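Local coordinates for TfuA domain-containing protein (Methanosarcina acetivorans, PDB 6XP8) that takes part in peptide backbone thioamidation, probably working together with a YcaO enzyme, at residues A[28-33]-A[52-57]; A[45-50]-A[74-79]; A[57-62]-A[80-85]. All coordinates share one frame; numbering follows the deposited sequence.

Contact 1: A[28-33]-A[52-57]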
loop_
_atom_site.group_PDB
_atom_site.type_symbol
_atom_site.label_atom_id
_atom_site.label_comp_id
_atom_site.label_asym_id
_atom_site.label_seq_id
_atom_site.Cartn_x
_atom_site.Cartn_y
_atom_site.Cartn_z
ATOM N N VAL A 28 -8.295 8.039 1.524
ATOM C CA VAL A 28 -9.731 8.034 1.836
ATOM C C VAL A 28 -10.003 7.981 3.346
ATOM O O VAL A 28 -9.280 7.313 4.093
ATOM C CB VAL A 28 -10.492 6.932 1.044
ATOM C CG1 VAL A 28 -10.126 5.522 1.510
ATOM C CG2 VAL A 28 -12.005 7.166 1.055
ATOM N N ARG A 29 -11.024 8.729 3.765
ATOM C CA ARG A 29 -11.521 8.725 5.142
ATOM C C ARG A 29 -13.008 8.403 5.153
ATOM O O ARG A 29 -13.667 8.448 4.113
ATOM C CB ARG A 29 -11.289 10.078 5.825
ATOM C CG ARG A 29 -9.847 10.555 5.835
ATOM C CD ARG A 29 -9.632 11.665 6.851
ATOM N NE ARG A 29 -10.325 12.910 6.508
ATOM C CZ ARG A 29 -9.843 13.864 5.710
ATOM N NH1 ARG A 29 -8.655 13.739 5.129
ATOM N NH2 ARG A 29 -10.563 14.952 5.485
ATOM N N ARG A 30 -13.527 8.112 6.346
ATOM C CA ARG A 30 -14.938 7.786 6.561
ATOM C C ARG A 30 -15.884 8.855 5.990
ATOM O O ARG A 30 -15.676 10.061 6.159
ATOM C CB ARG A 30 -15.196 7.529 8.055
ATOM C CG ARG A 30 -16.582 6.988 8.396
ATOM C CD ARG A 30 -16.756 6.775 9.894
ATOM N NE ARG A 30 -16.784 5.358 10.246
ATOM C CZ ARG A 30 -15.711 4.610 10.504
ATOM N NH1 ARG A 30 -14.495 5.127 10.458
ATOM N NH2 ARG A 30 -15.861 3.328 10.812
ATOM N N PHE A 31 -16.898 8.370 5.277
ATOM C CA PHE A 31 -17.936 9.173 4.612
ATOM C C PHE A 31 -17.455 10.194 3.580
ATOM O O PHE A 31 -18.011 11.287 3.445
ATOM C CB PHE A 31 -18.958 9.724 5.623
ATOM C CG PHE A 31 -19.829 8.655 6.220
ATOM C CD1 PHE A 31 -20.598 7.818 5.395
ATOM C CD2 PHE A 31 -19.874 8.458 7.600
ATOM C CE1 PHE A 31 -21.393 6.818 5.938
ATOM C CE2 PHE A 31 -20.678 7.466 8.150
ATOM C CZ PHE A 31 -21.434 6.644 7.317
ATOM N N GLN A 32 -16.426 9.801 2.833
ATOM C CA GLN A 32 -15.970 10.566 1.684
ATOM C C GLN A 32 -16.482 10.006 0.355
ATOM O O GLN A 32 -16.668 10.769 -0.599
ATOM C CB GLN A 32 -14.446 10.678 1.664
ATOM C CG GLN A 32 -13.895 11.554 2.776
ATOM C CD GLN A 32 -12.406 11.803 2.653
ATOM O OE1 GLN A 32 -11.651 10.952 2.183
ATOM N NE2 GLN A 32 -11.978 12.980 3.080
ATOM N N LEU A 33 -16.713 8.690 0.301
ATOM C CA LEU A 33 -17.139 8.020 -0.937
ATOM C C LEU A 33 -18.494 8.489 -1.457
ATOM O O LEU A 33 -18.649 8.700 -2.661
ATOM C CB LEU A 33 -17.171 6.492 -0.780
ATOM C CG LEU A 33 -15.910 5.650 -0.554
ATOM C CD1 LEU A 33 -16.251 4.191 -0.799
ATOM C CD2 LEU A 33 -14.741 6.055 -1.440
ATOM N N PHE A 52 -6.912 4.377 11.152
ATOM C CA PHE A 52 -7.516 4.589 12.473
ATOM C C PHE A 52 -9.031 4.388 12.424
ATOM O O PHE A 52 -9.699 4.895 11.518
ATOM C CB PHE A 52 -7.153 5.971 13.027
ATOM C CG PHE A 52 -5.673 6.244 13.055
ATOM C CD1 PHE A 52 -4.792 5.365 13.702
ATOM C CD2 PHE A 52 -5.153 7.379 12.434
ATOM C CE1 PHE A 52 -3.422 5.616 13.719
ATOM C CE2 PHE A 52 -3.785 7.634 12.450
ATOM C CZ PHE A 52 -2.923 6.753 13.096
ATOM N N ASP A 53 -9.538 3.626 13.395
ATOM C CA ASP A 53 -10.950 3.223 13.490
ATOM C C ASP A 53 -11.976 4.323 13.247
ATOM O O ASP A 53 -12.922 4.123 12.479
ATOM C CB ASP A 53 -11.229 2.602 14.861
ATOM C CG ASP A 53 -11.441 1.111 14.795
ATOM O OD1 ASP A 53 -10.443 0.370 14.661
ATOM O OD2 ASP A 53 -12.614 0.685 14.899
ATOM N N ARG A 54 -11.786 5.474 13.899
ATOM C CA ARG A 54 -12.742 6.588 13.824
ATOM C C ARG A 54 -12.899 7.119 12.400
ATOM O O ARG A 54 -13.994 7.543 12.007
ATOM C CB ARG A 54 -12.338 7.722 14.785
ATOM C CG ARG A 54 -13.306 8.905 14.854
ATOM C CD ARG A 54 -14.615 8.521 15.540
ATOM N NE ARG A 54 -15.660 9.540 15.423
ATOM C CZ ARG A 54 -16.520 9.651 14.408
ATOM N NH1 ARG A 54 -16.464 8.823 13.366
ATOM N NH2 ARG A 54 -17.441 10.611 14.426
ATOM N N ALA A 55 -11.815 7.048 11.630
ATOM C CA ALA A 55 -11.726 7.710 10.339
ATOM C C ALA A 55 -11.603 6.764 9.137
ATOM O O ALA A 55 -11.592 7.227 8.005
ATOM C CB ALA A 55 -10.568 8.704 10.360
ATOM N N ALA A 56 -11.516 5.453 9.372
ATOM C CA ALA A 56 -11.324 4.493 8.273
ATOM C C ALA A 56 -12.575 4.335 7.418
ATOM O O ALA A 56 -13.695 4.363 7.940
ATOM C CB ALA A 56 -10.864 3.142 8.807
ATOM N N VAL A 57 -12.375 4.166 6.108
ATOM C CA VAL A 57 -13.481 3.902 5.176
ATOM C C VAL A 57 -14.209 2.614 5.591
ATOM O O VAL A 57 -13.571 1.598 5.850
ATOM C CB VAL A 57 -13.005 3.878 3.689
ATOM C CG1 VAL A 57 -12.005 2.758 3.406
ATOM C CG2 VAL A 57 -14.191 3.818 2.732
HETATM O O HOH W 1 -9.622 4.701 5.172
HETATM O O HOH W 2 -13.591 1.767 11.371
#

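Contact 2: A[45-50]-A[74-79]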
loop_
_atom_site.group_PDB
_atom_site.type_symbol
_atom_site.label_atom_id
_atom_site.label_comp_id
_atom_site.label_asym_id
_atom_site.label_seq_id
_atom_site.Cartn_x
_atom_site.Cartn_y
_atom_site.Cartn_z
ATOM N N GLY A 45 -11.435 4.262 -7.367
ATOM C CA GLY A 45 -10.221 3.525 -7.030
ATOM C C GLY A 45 -9.800 3.865 -5.614
ATOM O O GLY A 45 -9.548 5.031 -5.299
ATOM N N ILE A 46 -9.759 2.852 -4.754
ATOM C CA ILE A 46 -9.240 3.029 -3.398
ATOM C C ILE A 46 -7.837 2.438 -3.382
ATOM O O ILE A 46 -7.670 1.231 -3.553
ATOM C CB ILE A 46 -10.128 2.370 -2.309
ATOM C CG1 ILE A 46 -11.571 2.919 -2.356
ATOM C CG2 ILE A 46 -9.504 2.583 -0.931
ATOM C CD1 ILE A 46 -12.562 2.153 -1.495
ATOM N N ILE A 47 -6.835 3.301 -3.212
ATOM C CA ILE A 47 -5.452 2.858 -3.011
ATOM C C ILE A 47 -5.120 3.058 -1.528
ATOM O O ILE A 47 -5.029 2.087 -0.769
ATOM C CB ILE A 47 -4.444 3.561 -3.964
ATOM C CG1 ILE A 47 -4.819 3.281 -5.436
ATOM C CG2 ILE A 47 -3.010 3.114 -3.662
ATOM C CD1 ILE A 47 -4.018 4.028 -6.492
ATOM N N ASP A 48 -5.003 4.322 -1.125
ATOM C CA ASP A 48 -4.614 4.692 0.232
ATOM C C ASP A 48 -5.803 5.186 1.036
ATOM O O ASP A 48 -6.752 5.752 0.484
ATOM C CB ASP A 48 -3.507 5.750 0.194
ATOM C CG ASP A 48 -2.277 5.275 -0.560
ATOM O OD1 ASP A 48 -1.822 4.146 -0.290
ATOM O OD2 ASP A 48 -1.771 6.029 -1.424
ATOM N N GLY A 49 -5.734 4.946 2.342
ATOM C CA GLY A 49 -6.754 5.391 3.274
ATOM C C GLY A 49 -6.233 5.396 4.690
ATOM O O GLY A 49 -5.282 4.668 5.024
ATOM N N ILE A 50 -6.854 6.225 5.525
ATOM C CA ILE A 50 -6.515 6.288 6.949
ATOM C C ILE A 50 -6.952 4.980 7.617
ATOM O O ILE A 50 -8.047 4.479 7.342
ATOM C CB ILE A 50 -7.125 7.555 7.616
ATOM C CG1 ILE A 50 -6.261 8.788 7.323
ATOM C CG2 ILE A 50 -7.205 7.420 9.132
ATOM C CD1 ILE A 50 -6.427 9.382 5.944
ATOM N N GLY A 74 -9.844 -1.838 -5.544
ATOM C CA GLY A 74 -8.883 -1.631 -4.466
ATOM C C GLY A 74 -7.595 -2.398 -4.650
ATOM O O GLY A 74 -7.590 -3.496 -5.204
ATOM N N GLY A 75 -6.499 -1.801 -4.185
ATOM C CA GLY A 75 -5.206 -2.470 -4.107
ATOM C C GLY A 75 -4.175 -1.656 -3.349
ATOM O O GLY A 75 -4.449 -0.522 -2.911
ATOM N N ALA A 76 -2.987 -2.251 -3.210
ATOM C CA ALA A 76 -1.775 -1.645 -2.606
ATOM C C ALA A 76 -1.793 -1.482 -1.081
ATOM O O ALA A 76 -0.890 -1.969 -0.390
ATOM C CB ALA A 76 -1.388 -0.333 -3.294
ATOM N N SER A 77 -2.814 -0.800 -0.569
ATOM C CA SER A 77 -2.833 -0.383 0.827
ATOM C C SER A 77 -4.213 -0.626 1.441
ATOM O O SER A 77 -4.638 -1.780 1.522
ATOM C CB SER A 77 -2.398 1.082 0.925
ATOM O OG SER A 77 -1.951 1.399 2.232
ATOM N N MET A 78 -4.909 0.435 1.868
ATOM C CA MET A 78 -6.292 0.291 2.353
ATOM C C MET A 78 -7.190 -0.391 1.313
ATOM O O MET A 78 -8.067 -1.185 1.668
ATOM C CB MET A 78 -6.887 1.633 2.823
ATOM C CG MET A 78 -8.350 1.565 3.273
ATOM S SD MET A 78 -8.673 0.394 4.615
ATOM C CE MET A 78 -8.591 1.460 6.051
ATOM N N GLY A 79 -6.952 -0.108 0.033
ATOM C CA GLY A 79 -7.714 -0.748 -1.040
ATOM C C GLY A 79 -7.509 -2.253 -1.104
ATOM O O GLY A 79 -8.440 -3.000 -1.413
HETATM O O HOH W 3 -3.403 3.413 3.097
#

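Contact 3: A[57-62]-A[80-85]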
loop_
_atom_site.group_PDB
_atom_site.type_symbol
_atom_site.label_atom_id
_atom_site.label_comp_id
_atom_site.label_asym_id
_atom_site.label_seq_id
_atom_site.Cartn_x
_atom_site.Cartn_y
_atom_site.Cartn_z
ATOM N N VAL A 57 -12.375 4.166 6.108
ATOM C CA VAL A 57 -13.481 3.902 5.176
ATOM C C VAL A 57 -14.209 2.614 5.591
ATOM O O VAL A 57 -13.571 1.598 5.850
ATOM C CB VAL A 57 -13.005 3.878 3.689
ATOM C CG1 VAL A 57 -12.005 2.758 3.406
ATOM C CG2 VAL A 57 -14.191 3.818 2.732
ATOM N N GLY A 58 -15.536 2.681 5.686
ATOM C CA GLY A 58 -16.323 1.559 6.206
ATOM C C GLY A 58 -16.859 0.654 5.113
ATOM O O GLY A 58 -17.023 1.093 3.968
ATOM N N HIS A 59 -17.123 -0.607 5.474
ATOM C CA HIS A 59 -17.751 -1.571 4.556
ATOM C C HIS A 59 -19.080 -1.050 4.014
ATOM O O HIS A 59 -19.353 -1.182 2.820
ATOM C CB HIS A 59 -17.970 -2.942 5.219
ATOM C CG HIS A 59 -16.707 -3.678 5.554
ATOM N ND1 HIS A 59 -16.714 -4.884 6.222
ATOM C CD2 HIS A 59 -15.403 -3.383 5.325
ATOM C CE1 HIS A 59 -15.472 -5.301 6.386
ATOM N NE2 HIS A 59 -14.657 -4.408 5.854
ATOM N N ARG A 60 -19.891 -0.462 4.898
ATOM C CA ARG A 60 -21.186 0.137 4.538
ATOM C C ARG A 60 -21.076 1.144 3.378
ATOM O O ARG A 60 -21.903 1.135 2.459
ATOM C CB ARG A 60 -21.850 0.745 5.797
ATOM C CG ARG A 60 -22.839 1.891 5.591
ATOM C CD ARG A 60 -24.246 1.425 5.232
ATOM N NE ARG A 60 -25.000 2.486 4.555
ATOM C CZ ARG A 60 -26.039 2.301 3.739
ATOM N NH1 ARG A 60 -26.496 1.082 3.463
ATOM N NH2 ARG A 60 -26.628 3.354 3.189
ATOM N N GLU A 61 -20.038 1.981 3.422
ATOM C CA GLU A 61 -19.781 2.997 2.398
ATOM C C GLU A 61 -19.451 2.392 1.038
ATOM O O GLU A 61 -19.945 2.863 0.010
ATOM C CB GLU A 61 -18.615 3.881 2.814
ATOM C CG GLU A 61 -18.786 4.594 4.138
ATOM C CD GLU A 61 -17.576 5.433 4.449
ATOM O OE1 GLU A 61 -17.192 6.244 3.583
ATOM O OE2 GLU A 61 -17.015 5.275 5.546
ATOM N N ILE A 62 -18.599 1.365 1.049
ATOM C CA ILE A 62 -18.185 0.673 -0.172
ATOM C C ILE A 62 -19.395 -0.059 -0.765
ATOM O O ILE A 62 -19.668 0.070 -1.962
ATOM C CB ILE A 62 -16.961 -0.253 0.069
ATOM C CG1 ILE A 62 -15.710 0.606 0.331
ATOM C CG2 ILE A 62 -16.725 -1.195 -1.115
ATOM C CD1 ILE A 62 -14.627 -0.069 1.150
ATOM N N ALA A 80 -6.289 -2.698 -0.816
ATOM C CA ALA A 80 -5.971 -4.133 -0.788
ATOM C C ALA A 80 -6.674 -4.845 0.368
ATOM O O ALA A 80 -7.247 -5.919 0.179
ATOM C CB ALA A 80 -4.468 -4.341 -0.708
ATOM N N LEU A 81 -6.635 -4.226 1.548
ATOM C CA LEU A 81 -7.289 -4.751 2.739
ATOM C C LEU A 81 -8.804 -4.848 2.544
ATOM O O LEU A 81 -9.391 -5.911 2.758
ATOM C CB LEU A 81 -6.937 -3.900 3.972
ATOM C CG LEU A 81 -7.473 -4.354 5.339
ATOM C CD1 LEU A 81 -6.922 -5.717 5.734
ATOM C CD2 LEU A 81 -7.134 -3.310 6.395
ATOM N N ARG A 82 -9.427 -3.750 2.119
ATOM C CA ARG A 82 -10.876 -3.733 1.888
ATOM C C ARG A 82 -11.323 -4.671 0.763
ATOM O O ARG A 82 -12.360 -5.335 0.889
ATOM C CB ARG A 82 -11.388 -2.308 1.644
ATOM C CG ARG A 82 -11.379 -1.417 2.876
ATOM C CD ARG A 82 -12.485 -1.744 3.868
ATOM N NE ARG A 82 -12.384 -0.848 5.017
ATOM C CZ ARG A 82 -11.759 -1.125 6.158
ATOM N NH1 ARG A 82 -11.185 -2.309 6.361
ATOM N NH2 ARG A 82 -11.715 -0.205 7.112
ATOM N N ALA A 83 -10.540 -4.753 -0.314
ATOM C CA ALA A 83 -10.882 -5.665 -1.408
ATOM C C ALA A 83 -10.851 -7.126 -0.947
ATOM O O ALA A 83 -11.698 -7.920 -1.357
ATOM C CB ALA A 83 -9.997 -5.447 -2.619
ATOM N N SER A 84 -9.912 -7.460 -0.057
ATOM C CA SER A 84 -9.844 -8.809 0.513
ATOM C C SER A 84 -11.065 -9.140 1.381
ATOM O O SER A 84 -11.440 -10.311 1.517
ATOM C CB SER A 84 -8.548 -9.014 1.301
ATOM O OG SER A 84 -8.605 -8.418 2.586
ATOM N N GLU A 85 -11.672 -8.101 1.953
ATOM C CA GLU A 85 -12.860 -8.243 2.800
ATOM C C GLU A 85 -14.165 -8.199 2.016
ATOM O O GLU A 85 -15.178 -8.742 2.473
ATOM C CB GLU A 85 -12.881 -7.163 3.891
ATOM C CG GLU A 85 -11.698 -7.213 4.848
ATOM C CD GLU A 85 -11.441 -5.906 5.584
ATOM O OE1 GLU A 85 -12.017 -4.859 5.217
ATOM O OE2 GLU A 85 -10.639 -5.923 6.541
#

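Contact 1: A[28-33]-A[52-57]
Two loops meet here at the C-terminal ends of the strands of the parallel sheet, one running from strand 23-25 to helix 33-38, the other from strand 43-46 to helix 59-67. Arg30, the second residue of a type II turn from Arg29 to Gln32, makes the largest single contribution. Its backbone N donates to Ala55 O at 2.7 Å, an N-H...O angle of 145°, reaching the carbonyl from above its plane; the same oxygen also receives the CA-H of Arg29. The Arg30 side chain runs out with CG anti to the backbone N (chi1 -172°), stays extended at chi2 and bends at chi3, which turns the guanidinium in among backbone carbonyls of the other loop. Arg30 NH1 makes a weak bond to Asp53 O at 2.8 Å, while Ala56 O lies over one face of the group, too poorly angled for a bond. Arg30 NH2 reaches a water at 2.8 Å, in the guanidinium plane, and that water donates on to Asp53 O. Arg54 NH1 stands 4.0 Å from Arg30 CD, the two guanidinium planes turned 70° apart. An alanine in place of Arg30 would remove the guanidinium and would probably loosen the turn at 53-56, since the carbonyls of Asp53, Arg54 and Ala56 gather round that group. A second water ties Val28 O to Val57 N, and toward Val28 and Leu33 the contact turns apolar: Val28 CG1 meets Val57 CG1 at 3.8 Å, with Leu33 CD1 against Val57 CG2. Arg29 N is held by Gln32 OE1 across the turn, and Phe31 N bonds to Glu61 of helix 59-67. Val28 and Leu33 also rest on Phe6 of strand 3-6, and Ala56 and Val57 touch Met78 of helix 78-86.

Contact 2: A[45-50]-A[74-79]
Ile47 O receives Gly79 N in a nearly straight bond of 3.0 Å (171°), the donor standing above the carbonyl plane. Ile46 O takes a weak bond from Gly75 N at 3.3 Å and the CA-H groups of Gly74 and Gly79; a CB on Gly79 would collide with this oxygen. Met78, with CG anti to its backbone N, lays CB 3.5 Å from Gly49 N, then bends at chi2 and chi3 so that CE ends 3.3 Å from Ile50 O. Ile47 CG2 meets Ala76 CB at 3.8 Å, and Ser77 CB touches both Ile47 O and Asp48 OD1, 3.3 Å from each. A water joins Ser77 OG, 2.6 Å away, to Gly49 N. Farther out, Lys199 bonds to Ser77 OG, while Thr7, Ser10 and the backbone N of Asn9 hold the Asp48 carboxylate; helix 198-215 packs on Ile47. Ser77 occupies the N-cap position of helix 78-86 without a side-chain capping bond, and closes a gamma turn over Ala76 through its N to Gly75 O. Parallel strands 43-46 and 71-74, bridged at Ile46 and Gly74 and joined through helix 59-67, form a beta-alpha-beta unit of an alpha/beta fold, here at its C-terminal strand ends.

Contact 3: A[57-62]-A[80-85]
Arg82 crosses His59 at about a right angle, its CD set at the edge of the imidazole 3.7 Å from His59 CD2, while Ile62 CD1 packs against the same methylene at 3.8 Å. The arginine starts with CG anti to the carbonyl carbon, bends at chi2 (-74°) and straightens at chi3, so the guanidinium reaches the end of the loop before helix 59-67. There it grips one oxygen side-on with two nitrogens: NE lies 2.8 Å and NH2 2.9 Å from Val57 O, which sits close to the guanidinium plane. The remaining NH1 turns back along its own helix to a salt bridge with Glu85 OE1, which offers its syn lone pair. Glu85 OE1 has a second donor in His59 NE2, at 2.8 Å and 158°; the bond runs near the ring plane but comes from above the carboxylate plane. At the start of helix 59-67, Glu61 OE2 accepts from the N of Gly58, the N-cap residue, as in one half of a capping box. Leu86 of helix 78-86 also touches His59 and Ile62. With every Arg82 nitrogen engaged, its guanidinium is fixed in rotation. Glu85 would tend to favour a charged His59, whereas Arg82 NH1, 4.1 Å from His59 NE2, would oppose it, so the ionisation of the imidazole probably reflects a balance of the two.

In the fold
Contact 2 is the core of the set, almost wholly buried, while contacts 1 and 3 are partly buried and lie farther from the centre of the chain, on one side of it. In contact 2 glycines let strand end and helix start come close, and main-chain bonds join them; elsewhere an arginine reaches across, to several backbone carbonyls in contact 1 and to one in contact 3, with waters in contact 1 and, in contact 3, a salt bridge inside the helix that orients the arginine. Val57 belongs to both outer contacts, and its CG1 touches Met78 of contact 2. Helix 78-86 serves contacts 2 and 3, and Val28 bonds through its backbone to Asp48 and Ile50, joining contact 1 to contact 2.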